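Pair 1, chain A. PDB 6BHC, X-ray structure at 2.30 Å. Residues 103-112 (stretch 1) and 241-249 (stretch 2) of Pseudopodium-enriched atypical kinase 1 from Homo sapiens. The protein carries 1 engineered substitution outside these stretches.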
# COMPACT_ATOMS: atom_id res chain seq x y z
N HIS A 103 -11.47 43.36 -1.84
CA HIS A 103 -10.20 43.17 -2.54
C HIS A 103 -9.60 41.80 -2.22
O HIS A 103 -8.94 41.20 -3.07
CB HIS A 103 -9.22 44.27 -2.17
CG HIS A 103 -7.89 44.15 -2.86
ND1 HIS A 103 -7.75 44.25 -4.22
CD2 HIS A 103 -6.65 43.94 -2.36
CE1 HIS A 103 -6.48 44.10 -4.54
NE2 HIS A 103 -5.79 43.91 -3.43
N SER A 104 -9.82 41.33 -0.99
CA SER A 104 -9.33 40.01 -0.61
C SER A 104 -10.00 38.92 -1.43
O SER A 104 -9.36 37.93 -1.82
CB SER A 104 -9.54 39.78 0.88
OG SER A 104 -9.12 38.48 1.26
N LEU A 105 -11.30 39.07 -1.69
CA LEU A 105 -12.01 38.08 -2.51
C LEU A 105 -11.58 38.16 -3.97
O LEU A 105 -11.47 37.14 -4.64
CB LEU A 105 -13.52 38.28 -2.38
CG LEU A 105 -14.15 37.93 -1.03
CD1 LEU A 105 -15.62 38.34 -1.00
CD2 LEU A 105 -14.01 36.45 -0.74
N ALA A 106 -11.33 39.37 -4.47
CA ALA A 106 -10.97 39.53 -5.88
C ALA A 106 -9.65 38.85 -6.20
O ALA A 106 -9.52 38.16 -7.22
CB ALA A 106 -10.93 41.01 -6.25
N VAL A 107 -8.64 39.04 -5.35
CA VAL A 107 -7.33 38.46 -5.61
C VAL A 107 -7.36 36.95 -5.40
O VAL A 107 -6.79 36.18 -6.19
CB VAL A 107 -6.26 39.13 -4.74
CG1 VAL A 107 -4.91 38.43 -4.90
CG2 VAL A 107 -6.14 40.61 -5.10
N ARG A 108 -8.03 36.49 -4.34
CA ARG A 108 -8.04 35.07 -4.01
C ARG A 108 -8.93 34.26 -4.95
O ARG A 108 -8.65 33.08 -5.19
CB ARG A 108 -8.48 34.88 -2.56
CG ARG A 108 -8.28 33.48 -2.01
CD ARG A 108 -8.49 33.45 -0.51
NE ARG A 108 -9.77 34.04 -0.12
CZ ARG A 108 -10.92 33.39 -0.13
NH1 ARG A 108 -10.97 32.12 -0.51
NH2 ARG A 108 -12.04 34.01 0.25
N GLN A 109 -9.99 34.86 -5.48
CA GLN A 109 -10.87 34.13 -6.40
C GLN A 109 -10.19 33.85 -7.73
O GLN A 109 -10.58 32.89 -8.42
CB GLN A 109 -12.16 34.92 -6.62
CG GLN A 109 -13.26 34.17 -7.35
CD GLN A 109 -14.53 34.99 -7.48
OE1 GLN A 109 -14.65 36.05 -6.87
NE2 GLN A 109 -15.47 34.51 -8.28
N SER A 110 -9.19 34.64 -8.11
CA SER A 110 -8.48 34.43 -9.37
C SER A 110 -7.44 33.32 -9.29
O SER A 110 -6.78 33.04 -10.29
CB SER A 110 -7.81 35.73 -9.81
OG SER A 110 -6.86 36.17 -8.86
N LEU A 111 -7.28 32.68 -8.13
CA LEU A 111 -6.28 31.64 -7.94
C LEU A 111 -6.92 30.27 -8.02
O LEU A 111 -8.02 30.05 -7.49
CB LEU A 111 -5.57 31.80 -6.59
CG LEU A 111 -5.08 33.20 -6.21
CD1 LEU A 111 -4.53 33.19 -4.79
CD2 LEU A 111 -4.03 33.68 -7.20
N ALA A 112 -6.23 29.34 -8.68
CA ALA A 112 -6.67 27.95 -8.66
C ALA A 112 -6.59 27.40 -7.24
O ALA A 112 -5.79 27.86 -6.42
CB ALA A 112 -5.81 27.10 -9.60
N SER A 241 -4.84 32.90 4.70
CA SER A 241 -6.04 33.69 4.50
C SER A 241 -5.69 35.17 4.58
O SER A 241 -4.52 35.55 4.75
CB SER A 241 -7.12 33.33 5.53
OG SER A 241 -6.74 33.76 6.82
N ASN A 242 -6.72 36.01 4.47
CA ASN A 242 -6.61 37.46 4.55
C ASN A 242 -5.71 38.02 3.46
O ASN A 242 -4.54 38.31 3.70
CB ASN A 242 -6.11 37.89 5.93
CG ASN A 242 -6.23 39.38 6.14
OD1 ASN A 242 -6.82 40.09 5.33
ND2 ASN A 242 -5.69 39.86 7.25
N PHE A 243 -6.27 38.18 2.26
CA PHE A 243 -5.56 38.77 1.13
C PHE A 243 -5.93 40.24 0.93
O PHE A 243 -5.98 40.71 -0.21
CB PHE A 243 -5.83 37.97 -0.14
CG PHE A 243 -5.16 36.63 -0.16
CD1 PHE A 243 -5.66 35.57 0.57
CD2 PHE A 243 -4.01 36.43 -0.92
CE1 PHE A 243 -5.04 34.33 0.55
CE2 PHE A 243 -3.39 35.20 -0.94
CZ PHE A 243 -3.90 34.15 -0.21
N SER A 244 -6.18 40.97 2.02
CA SER A 244 -6.59 42.37 1.90
C SER A 244 -5.44 43.26 1.44
O SER A 244 -5.67 44.29 0.81
CB SER A 244 -7.14 42.87 3.23
OG SER A 244 -8.17 42.02 3.71
N GLN A 245 -4.20 42.88 1.76
CA GLN A 245 -3.02 43.65 1.39
C GLN A 245 -2.29 43.07 0.18
O GLN A 245 -1.18 43.51 -0.13
CB GLN A 245 -2.06 43.74 2.58
CG GLN A 245 -2.70 44.12 3.90
CD GLN A 245 -2.95 45.61 4.02
OE1 GLN A 245 -3.97 46.12 3.57
NE2 GLN A 245 -2.01 46.31 4.65
N ALA A 246 -2.90 42.09 -0.50
CA ALA A 246 -2.20 41.38 -1.56
C ALA A 246 -1.96 42.29 -2.76
O ALA A 246 -2.83 43.07 -3.15
CB ALA A 246 -2.99 40.15 -1.98
N LYS A 247 -0.78 42.16 -3.35
CA LYS A 247 -0.41 42.90 -4.55
C LYS A 247 -0.49 41.99 -5.76
O LYS A 247 -0.12 40.81 -5.69
CB LYS A 247 1.00 43.48 -4.43
CG LYS A 247 1.19 44.43 -3.26
CD LYS A 247 0.32 45.66 -3.40
CE LYS A 247 0.55 46.63 -2.26
NZ LYS A 247 -0.28 47.86 -2.40
N GLN A 248 -0.99 42.53 -6.87
CA GLN A 248 -1.15 41.79 -8.12
C GLN A 248 -0.39 42.53 -9.21
O GLN A 248 -0.81 43.60 -9.66
CB GLN A 248 -2.63 41.66 -8.48
CG GLN A 248 -2.90 41.06 -9.85
CD GLN A 248 -2.87 39.55 -9.84
OE1 GLN A 248 -3.55 38.91 -9.03
NE2 GLN A 248 -2.09 38.96 -10.74
N LYS A 249 0.73 41.95 -9.65
CA LYS A 249 1.53 42.57 -10.70
C LYS A 249 1.16 41.99 -12.07
O LYS A 249 1.91 41.21 -12.65
CB LYS A 249 3.03 42.37 -10.43
CG LYS A 249 3.93 43.23 -11.31
CD LYS A 249 5.39 42.85 -11.18
CE LYS A 249 6.26 43.68 -12.11
NZ LYS A 249 7.68 43.25 -12.09
O HOH W 1 -10.34 39.49 4.11

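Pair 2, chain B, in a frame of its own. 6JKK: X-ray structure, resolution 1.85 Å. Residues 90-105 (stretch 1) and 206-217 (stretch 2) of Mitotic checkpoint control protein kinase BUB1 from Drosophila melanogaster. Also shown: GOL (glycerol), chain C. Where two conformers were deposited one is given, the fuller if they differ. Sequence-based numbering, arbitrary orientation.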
# COMPACT_ATOMS: atom_id res chain seq x y z
N THR B 90 13.12 9.34 -14.26
CA THR B 90 12.39 10.13 -13.27
C THR B 90 10.92 9.74 -13.23
O THR B 90 10.25 9.72 -14.26
CB THR B 90 12.53 11.63 -13.60
OG1 THR B 90 13.92 11.93 -13.82
CG2 THR B 90 11.98 12.49 -12.48
N ASN B 91 10.43 9.38 -12.04
CA ASN B 91 9.03 9.04 -11.88
C ASN B 91 8.24 10.26 -11.42
O ASN B 91 8.03 10.47 -10.22
CB ASN B 91 8.86 7.86 -10.91
CG ASN B 91 7.49 7.22 -11.00
OD1 ASN B 91 6.51 7.86 -11.40
ND2 ASN B 91 7.40 5.95 -10.61
N TYR B 92 7.84 11.09 -12.37
CA TYR B 92 7.04 12.27 -12.06
C TYR B 92 5.68 11.83 -11.55
O TYR B 92 5.11 12.46 -10.65
CB TYR B 92 6.87 13.15 -13.29
CG TYR B 92 8.16 13.72 -13.83
CD1 TYR B 92 8.71 14.88 -13.28
CD2 TYR B 92 8.83 13.11 -14.88
CE1 TYR B 92 9.88 15.41 -13.77
CE2 TYR B 92 10.01 13.64 -15.38
CZ TYR B 92 10.53 14.78 -14.81
OH TYR B 92 11.70 15.32 -15.28
N TRP B 93 5.17 10.75 -12.13
CA TRP B 93 3.82 10.27 -11.83
C TRP B 93 3.63 9.97 -10.36
O TRP B 93 2.60 10.31 -9.77
CB TRP B 93 3.52 9.03 -12.67
CG TRP B 93 2.14 8.48 -12.47
CD1 TRP B 93 1.79 7.34 -11.77
CD2 TRP B 93 0.91 9.03 -12.96
NE1 TRP B 93 0.43 7.16 -11.81
CE2 TRP B 93 -0.13 8.19 -12.53
CE3 TRP B 93 0.60 10.17 -13.72
CZ2 TRP B 93 -1.47 8.44 -12.84
CZ3 TRP B 93 -0.72 10.42 -14.02
CH2 TRP B 93 -1.74 9.56 -13.59
N GLU B 94 4.61 9.31 -9.75
CA GLU B 94 4.53 9.01 -8.33
C GLU B 94 4.36 10.28 -7.48
O GLU B 94 3.55 10.30 -6.55
CB GLU B 94 5.76 8.21 -7.89
CG GLU B 94 5.83 7.97 -6.40
CD GLU B 94 6.93 7.01 -6.04
OE1 GLU B 94 7.67 6.59 -6.96
OE2 GLU B 94 7.06 6.68 -4.85
N PHE B 95 5.10 11.33 -7.83
CA PHE B 95 5.02 12.61 -7.12
C PHE B 95 3.61 13.18 -7.31
O PHE B 95 2.99 13.63 -6.35
CB PHE B 95 6.10 13.57 -7.65
CG PHE B 95 6.35 14.78 -6.77
CD1 PHE B 95 5.94 14.80 -5.44
CD2 PHE B 95 7.00 15.91 -7.29
CE1 PHE B 95 6.18 15.92 -4.64
CE2 PHE B 95 7.24 17.03 -6.50
CZ PHE B 95 6.83 17.04 -5.17
N TYR B 96 3.10 13.13 -8.54
CA TYR B 96 1.74 13.61 -8.81
C TYR B 96 0.68 12.92 -7.94
O TYR B 96 -0.12 13.60 -7.30
CB TYR B 96 1.37 13.43 -10.30
CG TYR B 96 -0.13 13.57 -10.54
CD1 TYR B 96 -0.73 14.82 -10.61
CD2 TYR B 96 -0.93 12.44 -10.69
CE1 TYR B 96 -2.11 14.94 -10.81
CE2 TYR B 96 -2.31 12.55 -10.90
CZ TYR B 96 -2.89 13.81 -10.96
OH TYR B 96 -4.24 13.93 -11.17
N ILE B 97 0.68 11.59 -7.93
CA ILE B 97 -0.30 10.84 -7.14
C ILE B 97 -0.24 11.24 -5.66
O ILE B 97 -1.27 11.50 -5.03
CB ILE B 97 -0.10 9.31 -7.27
CG1 ILE B 97 -0.42 8.82 -8.69
CG2 ILE B 97 -0.95 8.58 -6.22
CD1 ILE B 97 -1.86 9.08 -9.16
N CYS B 98 0.97 11.29 -5.11
CA CYS B 98 1.15 11.59 -3.70
C CYS B 98 0.68 12.99 -3.35
O CYS B 98 0.03 13.21 -2.32
CB CYS B 98 2.61 11.43 -3.29
SG CYS B 98 3.10 9.72 -3.17
N LEU B 99 0.99 13.95 -4.22
CA LEU B 99 0.51 15.31 -4.03
C LEU B 99 -1.02 15.33 -4.01
O LEU B 99 -1.64 15.99 -3.17
CB LEU B 99 1.05 16.22 -5.14
CG LEU B 99 2.54 16.54 -5.06
CD1 LEU B 99 3.05 17.15 -6.37
CD2 LEU B 99 2.82 17.49 -3.90
N GLU B 100 -1.63 14.60 -4.95
CA GLU B 100 -3.10 14.58 -5.06
C GLU B 100 -3.74 13.93 -3.86
O GLU B 100 -4.74 14.43 -3.34
CB GLU B 100 -3.56 13.87 -6.34
CG GLU B 100 -3.51 14.75 -7.59
CD GLU B 100 -4.28 16.05 -7.42
OE1 GLU B 100 -5.53 16.01 -7.34
OE2 GLU B 100 -3.63 17.11 -7.35
N ILE B 101 -3.18 12.82 -3.41
CA ILE B 101 -3.70 12.16 -2.22
C ILE B 101 -3.76 13.15 -1.06
O ILE B 101 -4.80 13.31 -0.41
CB ILE B 101 -2.86 10.93 -1.83
CG1 ILE B 101 -3.14 9.77 -2.80
CG2 ILE B 101 -3.19 10.49 -0.42
CD1 ILE B 101 -2.19 8.59 -2.64
N HIS B 102 -2.66 13.84 -0.81
CA HIS B 102 -2.61 14.74 0.33
C HIS B 102 -3.41 16.03 0.09
O HIS B 102 -3.80 16.72 1.03
CB HIS B 102 -1.16 14.99 0.78
CG HIS B 102 -0.56 13.80 1.46
ND1 HIS B 102 -0.68 13.57 2.82
CD2 HIS B 102 0.12 12.74 0.96
CE1 HIS B 102 -0.08 12.43 3.13
NE2 HIS B 102 0.41 11.91 2.02
N SER B 103 -3.70 16.31 -1.17
CA SER B 103 -4.56 17.44 -1.51
C SER B 103 -6.03 17.08 -1.26
O SER B 103 -6.85 17.95 -0.90
CB SER B 103 -4.33 17.82 -2.97
OG SER B 103 -4.91 19.07 -3.27
N ARG B 104 -6.38 15.81 -1.44
CA ARG B 104 -7.79 15.41 -1.41
C ARG B 104 -8.25 14.94 -0.04
O ARG B 104 -9.45 14.88 0.23
CB ARG B 104 -8.07 14.33 -2.46
CG ARG B 104 -7.85 14.80 -3.89
CD ARG B 104 -8.04 13.67 -4.89
NE ARG B 104 -7.56 14.06 -6.21
CZ ARG B 104 -7.51 13.26 -7.26
NH1 ARG B 104 -7.94 12.01 -7.16
NH2 ARG B 104 -7.04 13.70 -8.42
N LEU B 105 -7.29 14.60 0.82
CA LEU B 105 -7.57 14.14 2.18
C LEU B 105 -8.37 15.17 2.95
O LEU B 105 -8.12 16.37 2.81
CB LEU B 105 -6.26 13.87 2.93
CG LEU B 105 -5.62 12.50 2.81
CD1 LEU B 105 -4.29 12.46 3.54
CD2 LEU B 105 -6.55 11.47 3.39
N ILE B 206 2.20 2.83 1.16
CA ILE B 206 3.32 3.50 0.48
C ILE B 206 3.45 3.04 -0.97
O ILE B 206 2.80 2.08 -1.40
CB ILE B 206 4.65 3.19 1.20
CG1 ILE B 206 5.01 1.71 1.03
CG2 ILE B 206 4.57 3.55 2.69
CD1 ILE B 206 6.42 1.31 1.51
N ASP B 207 4.32 3.73 -1.71
CA ASP B 207 4.72 3.32 -3.06
C ASP B 207 3.59 3.46 -4.09
O ASP B 207 3.05 2.47 -4.58
CB ASP B 207 5.30 1.90 -3.07
CG ASP B 207 6.78 1.87 -2.72
OD1 ASP B 207 7.25 0.84 -2.19
OD2 ASP B 207 7.48 2.87 -2.99
N PHE B 208 3.28 4.71 -4.42
CA PHE B 208 2.22 5.03 -5.37
C PHE B 208 2.76 5.18 -6.78
O PHE B 208 2.20 5.92 -7.59
CB PHE B 208 1.51 6.31 -4.92
CG PHE B 208 0.87 6.18 -3.57
CD1 PHE B 208 -0.35 5.54 -3.42
CD2 PHE B 208 1.50 6.68 -2.43
CE1 PHE B 208 -0.94 5.40 -2.17
CE2 PHE B 208 0.92 6.55 -1.18
CZ PHE B 208 -0.30 5.91 -1.05
N GLY B 209 3.84 4.46 -7.08
CA GLY B 209 4.55 4.60 -8.34
C GLY B 209 3.77 4.23 -9.59
O GLY B 209 4.07 4.73 -10.68
N VAL B 210 2.78 3.35 -9.46
CA VAL B 210 1.95 2.97 -10.60
C VAL B 210 0.46 3.16 -10.31
O VAL B 210 -0.38 2.48 -10.89
CB VAL B 210 2.22 1.51 -11.05
CG1 VAL B 210 3.64 1.37 -11.56
CG2 VAL B 210 1.96 0.51 -9.92
N SER B 211 0.15 4.08 -9.41
CA SER B 211 -1.24 4.29 -9.01
C SER B 211 -2.06 4.89 -10.14
O SER B 211 -1.50 5.42 -11.11
CB SER B 211 -1.33 5.15 -7.74
OG SER B 211 -0.77 4.47 -6.64
N ILE B 212 -3.38 4.80 -10.03
CA ILE B 212 -4.29 5.29 -11.07
C ILE B 212 -5.20 6.38 -10.51
O ILE B 212 -5.83 6.18 -9.48
CB ILE B 212 -5.16 4.14 -11.61
CG1 ILE B 212 -4.28 3.03 -12.19
CG2 ILE B 212 -6.17 4.65 -12.64
CD1 ILE B 212 -5.06 1.76 -12.49
N ASP B 213 -5.27 7.53 -11.19
CA ASP B 213 -6.18 8.59 -10.77
C ASP B 213 -7.43 8.57 -11.64
O ASP B 213 -7.40 8.98 -12.80
CB ASP B 213 -5.49 9.96 -10.84
CG ASP B 213 -6.38 11.08 -10.32
OD1 ASP B 213 -7.50 10.80 -9.84
OD2 ASP B 213 -5.96 12.26 -10.41
N MET B 214 -8.53 8.09 -11.05
CA MET B 214 -9.79 7.98 -11.78
C MET B 214 -10.41 9.33 -12.14
O MET B 214 -11.25 9.42 -13.03
CB MET B 214 -10.79 7.13 -10.98
CG MET B 214 -10.35 5.70 -10.76
SD MET B 214 -10.15 4.80 -12.31
CE MET B 214 -11.86 4.60 -12.80
N LYS B 215 -9.98 10.39 -11.44
CA LYS B 215 -10.51 11.73 -11.69
C LYS B 215 -10.02 12.30 -13.02
O LYS B 215 -10.55 13.30 -13.52
CB LYS B 215 -10.19 12.68 -10.54
CG LYS B 215 -10.89 12.33 -9.23
CD LYS B 215 -10.91 13.51 -8.26
CE LYS B 215 -11.52 13.13 -6.92
NZ LYS B 215 -12.97 12.78 -7.03
N LEU B 216 -9.01 11.66 -13.60
CA LEU B 216 -8.46 12.07 -14.89
C LEU B 216 -9.18 11.39 -16.05
O LEU B 216 -8.87 11.64 -17.22
CB LEU B 216 -6.97 11.78 -14.95
CG LEU B 216 -6.08 12.62 -14.04
CD1 LEU B 216 -4.61 12.28 -14.25
CD2 LEU B 216 -6.32 14.09 -14.29
N PHE B 217 -10.14 10.52 -15.74
CA PHE B 217 -10.86 9.77 -16.76
C PHE B 217 -12.35 10.06 -16.66
O PHE B 217 -12.82 10.55 -15.63
CB PHE B 217 -10.60 8.27 -16.58
CG PHE B 217 -9.15 7.89 -16.72
CD1 PHE B 217 -8.42 8.29 -17.83
CD2 PHE B 217 -8.52 7.12 -15.75
CE1 PHE B 217 -7.09 7.95 -17.97
CE2 PHE B 217 -7.19 6.77 -15.87
CZ PHE B 217 -6.47 7.19 -16.99
C1 GOL C . 5.48 7.48 -2.06
O1 GOL C . 5.14 6.62 -3.12
C2 GOL C . 6.52 6.86 -1.13
O2 GOL C . 5.96 5.74 -0.47
C3 GOL C . 7.75 6.35 -1.89
O3 GOL C . 8.43 7.43 -2.47

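Both pairs set a helix against a loop that makes a type I beta turn and then enters a short strand. Over 14 central residues the backbones superpose with an RMSD of 0.6 Å. In pair 1 the turn runs from Phe A243 to Ala A246, in pair 2 from Phe B208 to Ser B211. The nearest CA pair starts from the same helix position: Ser A104 CA lies 4.3 Å from Phe A243 CA, and the matched Glu B94 CA lies 4.4 Å from Gly B209 CA. Gly B209 matches Ser A244, so the turn partner is one position later in pair 2.

The phenylalanine that opens the turn is shared. Phe A243 matches Phe B208, and each points toward the helix. Their surroundings differ. In pair 1, Arg A108 CD is 3.7 Å from Phe A243 CD1, and Leu A111 CD1 is 4.5 Å from Phe A243 CE2. In pair 2, the matched Cys B98 brings SG to 3.5 Å from Phe B208 CD2. Ile B101, matched to Leu A111, places CD1 over the ring face, 3.5 Å from Phe B208 CE1.

His A103 and Trp B93 show one solution built from two different rings. Each donates a ring N-H to the carbonyl of the residue that ends the turn. His A103 NE2 bonds to Ala A246 O at 3.1 Å, and Trp B93 NE1 bonds to Ser B211 O at 2.7 Å. Within pair 2, Trp B93 CH2 lies 4.0 Å from Leu B216 CD1.

Ser A104 and Glu B94 meet the start of the turn differently. Ser A104 OG accepts directly from Phe A243 N at 3.0 Å. In pair 2 a glycerol, probably from the crystallisation liquor, lies between the matched groups: Phe B208 N donates to GOL O1 at 3.0 Å, and GOL O1 donates to Glu B94 OE2 at 2.6 Å.

Val A107 and Ile B97 fill the same space. Val A107 CG1 packs on Ala A246 CB at 3.9 Å. Ile B97 CG2 sits 3.6 Å from Phe B208 CB and 3.8 Å from Ser B211 CB.

The matched strand residues Gln A248 and Asp B213 differ in chemistry. Gln A248 makes no hydrogen bond to the helix stretch; its OE1 is 4.4 Å from Val A107 CG1. The matched Asp B213 is charged and well held. Tyr B96 OH, at the position of Ala A106, donates to Asp B213 OD2 at 2.5 Å. Within pair 2, Arg B104 also forms a salt bridge with Asp B213, with Arg B104 NH2 2.7 Å from Asp B213 OD2.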